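Local coordinates for periplasmic solute binding protein (Pectobacterium atrosepticum, PDB 4RY1) that probably captures a sugar in the periplasm and delivers it to an ABC-type importer, as other family 1 solute-binding proteins do, at residues S296-P299 against K300-A303. Numbering follows the deposited sequence.
Sequences SKHP and KEAA
A water joins the polar atoms of His298 and Glu301: it lies in the plane of the imidazole at its edge, 2.6 Å from His298 ND1, and gives a weak hydrogen bond of 2.9 Å to Glu301 OE1. The carboxylate stands perpendicular to the ring and also packs directly against its root, with Glu301 OE1 3.4 Å from His298 CB. Two torsions bring it there: Glu301 CG lies beside its own backbone N (chi1 -69°), and a bend at chi2 (83°) folds the carboxylate back toward the start of the helix. His298 holds the N-cap position, and Pro299 opens the first turn, a position where the N-H it lacks would have no carbonyl partner in the helix. Ala302 N donates to His298 O at 2.9 Å, nearly straight at the hydrogen (168°), and Ala303 N donates to Pro299 O at 2.9 Å, reaching that oxygen from outside the carbonyl plane. The methyl of Ala302 sits close to both acceptors, its CB 3.5 Å from His298 O. Ahead of the cap, Ser296 OG accepts from His298 N at 3.1 Å, closing an ST turn; the same hydroxyl is hydrogen-bonded to Asp60. Lys297 CB packs over the rim of one imidazole face. The arrangement is thus a helix N-terminus, leading from the loop after strand 284-292 into helix 299-310. His298 touches Ala3 and Ile5 of strand 3-10, Ala302 and Ala303 pack on Ile292 of strand 284-292, and Ala303 also meets Ile88 and Leu89 of helix 86-89, so the first turn touches both the sheet and that short helix.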
loop_
_atom_site.group_PDB
_atom_site.type_symbol
_atom_site.label_atom_id
_atom_site.label_comp_id
_atom_site.label_asym_id
_atom_site.label_seq_id
_atom_site.Cartn_x
_atom_site.Cartn_y
_atom_site.Cartn_z
ATOM N N SER A 296 2.108 -18.524 20.578
ATOM C CA SER A 296 1.097 -19.511 20.160
ATOM C C SER A 296 1.429 -20.892 20.713
ATOM O O SER A 296 2.588 -21.299 20.684
ATOM C CB SER A 296 1.071 -19.632 18.638
ATOM O OG SER A 296 0.137 -20.614 18.183
ATOM N N LYS A 297 0.389 -21.624 21.133
ATOM C CA LYS A 297 0.538 -23.021 21.587
ATOM C C LYS A 297 0.611 -23.999 20.420
ATOM O O LYS A 297 0.905 -25.175 20.606
ATOM C CB LYS A 297 -0.614 -23.452 22.514
ATOM C CG LYS A 297 -0.772 -22.621 23.777
ATOM C CD LYS A 297 -2.017 -23.050 24.547
ATOM C CE LYS A 297 -2.664 -21.890 25.286
ATOM N NZ LYS A 297 -1.843 -21.428 26.437
ATOM N N HIS A 298 0.314 -23.500 19.215
ATOM C CA HIS A 298 0.168 -24.359 18.035
ATOM C C HIS A 298 0.841 -23.726 16.792
ATOM O O HIS A 298 0.206 -23.575 15.748
ATOM C CB HIS A 298 -1.331 -24.585 17.755
ATOM C CG HIS A 298 -2.087 -25.211 18.884
ATOM N ND1 HIS A 298 -1.902 -26.518 19.268
ATOM C CD2 HIS A 298 -3.049 -24.713 19.694
ATOM C CE1 HIS A 298 -2.695 -26.794 20.289
ATOM N NE2 HIS A 298 -3.404 -25.714 20.565
ATOM N N PRO A 299 2.127 -23.360 16.882
ATOM C CA PRO A 299 2.757 -22.706 15.739
ATOM C C PRO A 299 2.823 -23.578 14.492
ATOM O O PRO A 299 2.732 -23.081 13.384
ATOM C CB PRO A 299 4.170 -22.392 16.254
ATOM C CG PRO A 299 4.401 -23.392 17.352
ATOM C CD PRO A 299 3.058 -23.469 18.016
ATOM N N LYS A 300 2.960 -24.878 14.667
ATOM C CA LYS A 300 2.953 -25.764 13.517
ATOM C C LYS A 300 1.620 -25.697 12.746
ATOM O O LYS A 300 1.598 -25.542 11.526
ATOM C CB LYS A 300 3.232 -27.176 13.975
ATOM C CG LYS A 300 3.259 -28.144 12.839
ATOM C CD LYS A 300 3.581 -29.525 13.351
ATOM C CE LYS A 300 4.313 -30.258 12.264
ATOM N NZ LYS A 300 3.389 -30.355 11.103
ATOM N N GLU A 301 0.513 -25.823 13.463
ATOM C CA GLU A 301 -0.829 -25.763 12.867
ATOM C C GLU A 301 -1.105 -24.384 12.267
ATOM O O GLU A 301 -1.701 -24.274 11.188
ATOM C CB GLU A 301 -1.900 -26.167 13.899
ATOM C CG GLU A 301 -1.877 -27.643 14.290
ATOM C CD GLU A 301 -0.872 -28.040 15.358
ATOM O OE1 GLU A 301 -0.130 -27.195 15.908
ATOM O OE2 GLU A 301 -0.828 -29.256 15.623
ATOM N N ALA A 302 -0.650 -23.345 12.940
ATOM C CA ALA A 302 -0.730 -21.988 12.391
ATOM C C ALA A 302 -0.002 -21.903 11.040
ATOM O O ALA A 302 -0.546 -21.394 10.048
ATOM C CB ALA A 302 -0.135 -20.979 13.390
ATOM N N ALA A 303 1.215 -22.419 11.000
ATOM C CA ALA A 303 1.989 -22.476 9.761
ATOM C C ALA A 303 1.295 -23.323 8.689
ATOM O O ALA A 303 1.342 -22.980 7.498
ATOM C CB ALA A 303 3.378 -23.015 10.021
HETATM O O HOH W 1 -0.416 -28.556 18.481
#